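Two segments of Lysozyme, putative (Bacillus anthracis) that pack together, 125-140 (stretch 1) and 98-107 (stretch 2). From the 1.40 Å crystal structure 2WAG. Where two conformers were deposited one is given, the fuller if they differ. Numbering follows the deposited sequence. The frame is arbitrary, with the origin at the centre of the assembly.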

# COMPACT_ATOMS: atom_id res chain seq x y z
N GLU A 125 -1.06 20.82 -17.62
CA GLU A 125 -2.14 19.91 -17.92
C GLU A 125 -3.14 19.83 -16.77
O GLU A 125 -4.35 19.79 -16.98
CB GLU A 125 -1.59 18.52 -18.27
CG GLU A 125 -0.57 18.54 -19.41
CD GLU A 125 -1.06 19.22 -20.68
OE1 GLU A 125 -2.27 19.22 -20.94
OE2 GLU A 125 -0.18 19.73 -21.43
N LEU A 126 -2.62 19.80 -15.54
CA LEU A 126 -3.51 19.73 -14.39
C LEU A 126 -4.37 21.01 -14.29
O LEU A 126 -5.54 20.97 -13.93
CB LEU A 126 -2.70 19.50 -13.11
CG LEU A 126 -3.45 19.20 -11.82
CD1 LEU A 126 -4.34 17.98 -12.01
CD2 LEU A 126 -2.39 18.90 -10.77
N SER A 127 -3.78 22.16 -14.64
CA SER A 127 -4.55 23.41 -14.57
C SER A 127 -5.70 23.43 -15.57
O SER A 127 -6.78 23.94 -15.27
CB SER A 127 -3.64 24.60 -14.81
OG SER A 127 -2.69 24.73 -13.78
N VAL A 128 -5.47 22.89 -16.77
CA VAL A 128 -6.56 22.76 -17.72
C VAL A 128 -7.67 21.85 -17.17
O VAL A 128 -8.86 22.17 -17.26
CB VAL A 128 -6.07 22.23 -19.08
CG1 VAL A 128 -7.26 21.85 -19.95
CG2 VAL A 128 -5.16 23.27 -19.75
N MET A 129 -7.29 20.71 -16.58
CA MET A 129 -8.29 19.81 -16.01
C MET A 129 -9.13 20.51 -14.94
O MET A 129 -10.35 20.39 -14.92
CB MET A 129 -7.63 18.62 -15.35
CG MET A 129 -7.11 17.60 -16.28
SD MET A 129 -6.93 15.99 -15.47
CE MET A 129 -8.52 15.58 -15.17
N ILE A 130 -8.45 21.18 -14.01
CA ILE A 130 -9.14 21.86 -12.93
C ILE A 130 -10.12 22.89 -13.51
O ILE A 130 -11.29 22.95 -13.09
CB ILE A 130 -8.14 22.54 -12.01
CG1 ILE A 130 -7.30 21.50 -11.26
CG2 ILE A 130 -8.87 23.49 -11.02
CD1 ILE A 130 -6.00 22.05 -10.73
N GLU A 131 -9.67 23.71 -14.46
CA GLU A 131 -10.54 24.72 -15.04
C GLU A 131 -11.79 24.09 -15.64
O GLU A 131 -12.92 24.55 -15.44
CB GLU A 131 -9.78 25.50 -16.11
CG GLU A 131 -10.63 26.65 -16.69
CD GLU A 131 -9.92 27.41 -17.76
OE1 GLU A 131 -8.85 27.99 -17.50
OE2 GLU A 131 -10.48 27.47 -18.87
N MET A 132 -11.60 23.01 -16.39
CA MET A 132 -12.73 22.39 -17.06
C MET A 132 -13.70 21.71 -16.09
O MET A 132 -14.93 21.79 -16.27
CB MET A 132 -12.25 21.39 -18.12
CG MET A 132 -11.49 22.10 -19.25
SD MET A 132 -10.86 20.96 -20.49
CE MET A 132 -12.36 20.28 -21.15
N LEU A 133 -13.17 21.03 -15.07
CA LEU A 133 -14.04 20.36 -14.10
C LEU A 133 -14.76 21.36 -13.21
O LEU A 133 -15.94 21.18 -12.90
CB LEU A 133 -13.26 19.39 -13.21
CG LEU A 133 -12.90 18.03 -13.83
CD1 LEU A 133 -12.26 17.10 -12.79
CD2 LEU A 133 -14.01 17.34 -14.56
N GLU A 134 -14.06 22.41 -12.79
CA GLU A 134 -14.73 23.40 -11.94
C GLU A 134 -15.87 24.07 -12.70
O GLU A 134 -16.96 24.26 -12.15
CB GLU A 134 -13.73 24.41 -11.37
CG GLU A 134 -14.40 25.36 -10.38
CD GLU A 134 -13.45 26.15 -9.51
OE1 GLU A 134 -12.24 26.22 -9.80
OE2 GLU A 134 -13.95 26.73 -8.51
N LYS A 135 -15.64 24.40 -13.98
CA LYS A 135 -16.69 25.02 -14.78
C LYS A 135 -17.86 24.06 -14.98
O LYS A 135 -19.02 24.45 -14.87
CB LYS A 135 -16.15 25.49 -16.15
CG LYS A 135 -17.25 26.09 -17.03
CD LYS A 135 -16.72 26.54 -18.38
CE LYS A 135 -17.86 27.14 -19.21
NZ LYS A 135 -17.45 27.42 -20.62
N HIS A 136 -17.56 22.80 -15.31
CA HIS A 136 -18.63 21.91 -15.65
C HIS A 136 -19.51 21.55 -14.45
O HIS A 136 -20.76 21.52 -14.54
CB HIS A 136 -18.05 20.62 -16.26
CG HIS A 136 -19.10 19.66 -16.71
ND1 HIS A 136 -19.77 19.81 -17.91
CD2 HIS A 136 -19.61 18.55 -16.13
CE1 HIS A 136 -20.65 18.83 -18.04
NE2 HIS A 136 -20.56 18.04 -16.98
N TYR A 137 -18.88 21.23 -13.32
CA TYR A 137 -19.65 20.76 -12.16
C TYR A 137 -20.06 21.90 -11.23
O TYR A 137 -20.91 21.71 -10.36
CB TYR A 137 -18.87 19.69 -11.38
CG TYR A 137 -18.69 18.43 -12.21
CD1 TYR A 137 -19.72 17.52 -12.37
CD2 TYR A 137 -17.50 18.22 -12.90
CE1 TYR A 137 -19.56 16.38 -13.15
CE2 TYR A 137 -17.34 17.08 -13.69
CZ TYR A 137 -18.37 16.19 -13.81
OH TYR A 137 -18.21 15.08 -14.61
N GLY A 138 -19.43 23.07 -11.37
CA GLY A 138 -19.76 24.22 -10.52
C GLY A 138 -19.27 24.08 -9.10
O GLY A 138 -19.83 24.69 -8.20
N LYS A 139 -18.22 23.28 -8.89
CA LYS A 139 -17.69 23.00 -7.55
C LYS A 139 -16.17 23.06 -7.57
O LYS A 139 -15.54 22.61 -8.52
CB LYS A 139 -18.13 21.61 -7.10
CG LYS A 139 -19.64 21.44 -6.99
CD LYS A 139 -19.97 20.04 -6.47
CE LYS A 139 -21.47 19.78 -6.37
NZ LYS A 139 -22.06 20.46 -5.19
N LYS A 140 -15.59 23.61 -6.50
CA LYS A 140 -14.14 23.67 -6.34
C LYS A 140 -13.55 22.26 -6.37
O LYS A 140 -14.03 21.35 -5.69
CB LYS A 140 -13.77 24.34 -5.02
CG LYS A 140 -12.30 24.16 -4.66
CD LYS A 140 -11.99 24.66 -3.26
CE LYS A 140 -12.23 26.16 -3.13
NZ LYS A 140 -11.98 26.61 -1.74
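Stretch 2, residues 98-107: QALPPVIDVE

From A99 on, stretch 2 is extended. It leads into a strand that includes V103 to D105, and the chain stays open on to E107. It lies along the helix 125-137 and runs nearly opposite to it. The angle between the N-to-C directions of helix and strand is 163°, and the axes approach to 10.1 Å. As a result, I104 and V106 meet the helix mostly in the first half of stretch 1, and A99 to P101 meet K139 and K140 beyond the helix. In register, the CA of I104 is 8.2 Å from the CA of I130, and the CA of P102 is 7.2 Å from the CA of L133. The CA of P101 comes to 5.4 Å from the CA of K139, so the backbones draw together once the helix has ended.

From P102 to V106 the side chains alternate. P102, I104 and V106 point their CA-to-CB bonds toward the helix, while V103 and D105 point away. I104 is the main bump. It fits a hollow formed by L126, M129, I130 and L133. I104 CD1 reaches 3.8 Å from M129 CB and 4.0 Å from I130 CG1. I104 CG2 lies 3.7 Å from L126 CD1, and I104 CG1 lies 4.1 Å from L133 CD1. These helix residues are spaced three and four apart, so they line one side of the helix. I104 is in the m rotamer, with chi2 t. V106 extends the packing past I104, with CG2 3.9 Å from L126 CD2. L126 thus touches both I104 and V106.

P102 is the second bump. Its CB is 3.8 Å from L133 CD1, and its CG is 4.0 Å from Y137 CD2. L133 CD1 therefore rests against both P102 and I104. The approach to the Y137 ring is oblique.

After Y137 the helix gives way at G138, which has positive phi (72°). K139 then points toward stretch 2 and lays its long side chain along the loop. Its CB is 4.3 Å from P102 CD, its CD is 3.9 Å from P101 CA, and its CE is 3.3 Å from A99 O. A water bridges the end of this run: it donates to A99 O at 2.7 Å and accepts from K139 NZ at 2.9 Å. P101 CB lies 3.1 Å from K140 O, a tight contact of the proline ring with a backbone carbonyl. No clear direct hydrogen bond joins the stretches. Along the helix the fit is one of apolar shape. The contact buries 539 Å², both sides summed.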

# COMPACT_ATOMS: atom_id res chain seq x y z
N GLN A 98 -26.02 17.57 -5.45
CA GLN A 98 -25.73 17.06 -4.13
C GLN A 98 -24.44 16.21 -4.04
O GLN A 98 -24.05 15.79 -2.96
CB GLN A 98 -26.92 16.26 -3.57
CG GLN A 98 -28.23 17.03 -3.54
CD GLN A 98 -28.17 18.29 -2.70
OE1 GLN A 98 -27.53 18.33 -1.65
NE2 GLN A 98 -28.87 19.34 -3.15
N ALA A 99 -23.82 15.93 -5.15
CA ALA A 99 -22.58 15.20 -5.15
C ALA A 99 -21.47 15.97 -4.49
O ALA A 99 -21.48 17.16 -4.41
CB ALA A 99 -22.17 14.88 -6.57
N LEU A 100 -20.46 15.23 -4.05
CA LEU A 100 -19.22 15.88 -3.64
C LEU A 100 -18.47 16.43 -4.87
O LEU A 100 -18.70 16.00 -5.99
CB LEU A 100 -18.34 14.88 -2.88
CG LEU A 100 -18.93 14.45 -1.54
CD1 LEU A 100 -18.16 13.26 -0.99
CD2 LEU A 100 -18.88 15.61 -0.57
N PRO A 101 -17.57 17.40 -4.65
CA PRO A 101 -16.79 17.93 -5.77
C PRO A 101 -15.93 16.85 -6.42
O PRO A 101 -15.58 15.84 -5.77
CB PRO A 101 -15.91 18.99 -5.11
CG PRO A 101 -16.65 19.36 -3.82
CD PRO A 101 -17.25 18.05 -3.38
N PRO A 102 -15.55 17.07 -7.68
CA PRO A 102 -14.66 16.13 -8.35
C PRO A 102 -13.27 16.13 -7.74
O PRO A 102 -12.81 17.15 -7.22
CB PRO A 102 -14.59 16.65 -9.79
CG PRO A 102 -15.10 18.02 -9.76
CD PRO A 102 -15.86 18.26 -8.50
N VAL A 103 -12.63 14.97 -7.80
CA VAL A 103 -11.27 14.81 -7.35
C VAL A 103 -10.33 14.42 -8.50
O VAL A 103 -10.68 13.59 -9.28
CB VAL A 103 -11.18 13.71 -6.29
CG1 VAL A 103 -9.76 13.38 -5.91
CG2 VAL A 103 -12.06 14.03 -5.08
N ILE A 104 -9.15 15.05 -8.53
CA ILE A 104 -8.08 14.58 -9.40
C ILE A 104 -6.98 14.02 -8.50
O ILE A 104 -6.49 14.72 -7.61
CB ILE A 104 -7.52 15.68 -10.31
CG1 ILE A 104 -8.63 16.38 -11.10
CG2 ILE A 104 -6.51 15.05 -11.26
CD1 ILE A 104 -8.17 17.67 -11.76
N ASP A 105 -6.63 12.76 -8.76
CA ASP A 105 -5.67 12.01 -7.97
C ASP A 105 -4.31 12.06 -8.69
O ASP A 105 -4.19 11.56 -9.82
CB ASP A 105 -6.23 10.59 -7.83
CG ASP A 105 -5.33 9.63 -7.07
OD1 ASP A 105 -4.08 9.70 -7.20
OD2 ASP A 105 -5.92 8.77 -6.39
N VAL A 106 -3.34 12.71 -8.06
CA VAL A 106 -2.00 12.93 -8.66
C VAL A 106 -0.97 12.18 -7.82
O VAL A 106 -0.71 12.54 -6.66
CB VAL A 106 -1.66 14.43 -8.70
CG1 VAL A 106 -0.32 14.65 -9.38
CG2 VAL A 106 -2.76 15.24 -9.39
N GLU A 107 -0.39 11.13 -8.40
CA GLU A 107 0.59 10.33 -7.65
C GLU A 107 1.40 9.50 -8.63
O GLU A 107 1.03 9.35 -9.80
CB GLU A 107 -0.09 9.41 -6.62
CG GLU A 107 -0.97 8.34 -7.20
CD GLU A 107 -1.70 7.61 -6.10
OE1 GLU A 107 -1.06 6.78 -5.40
OE2 GLU A 107 -2.91 7.86 -5.91
O HOH W 1 -20.46 19.32 -3.09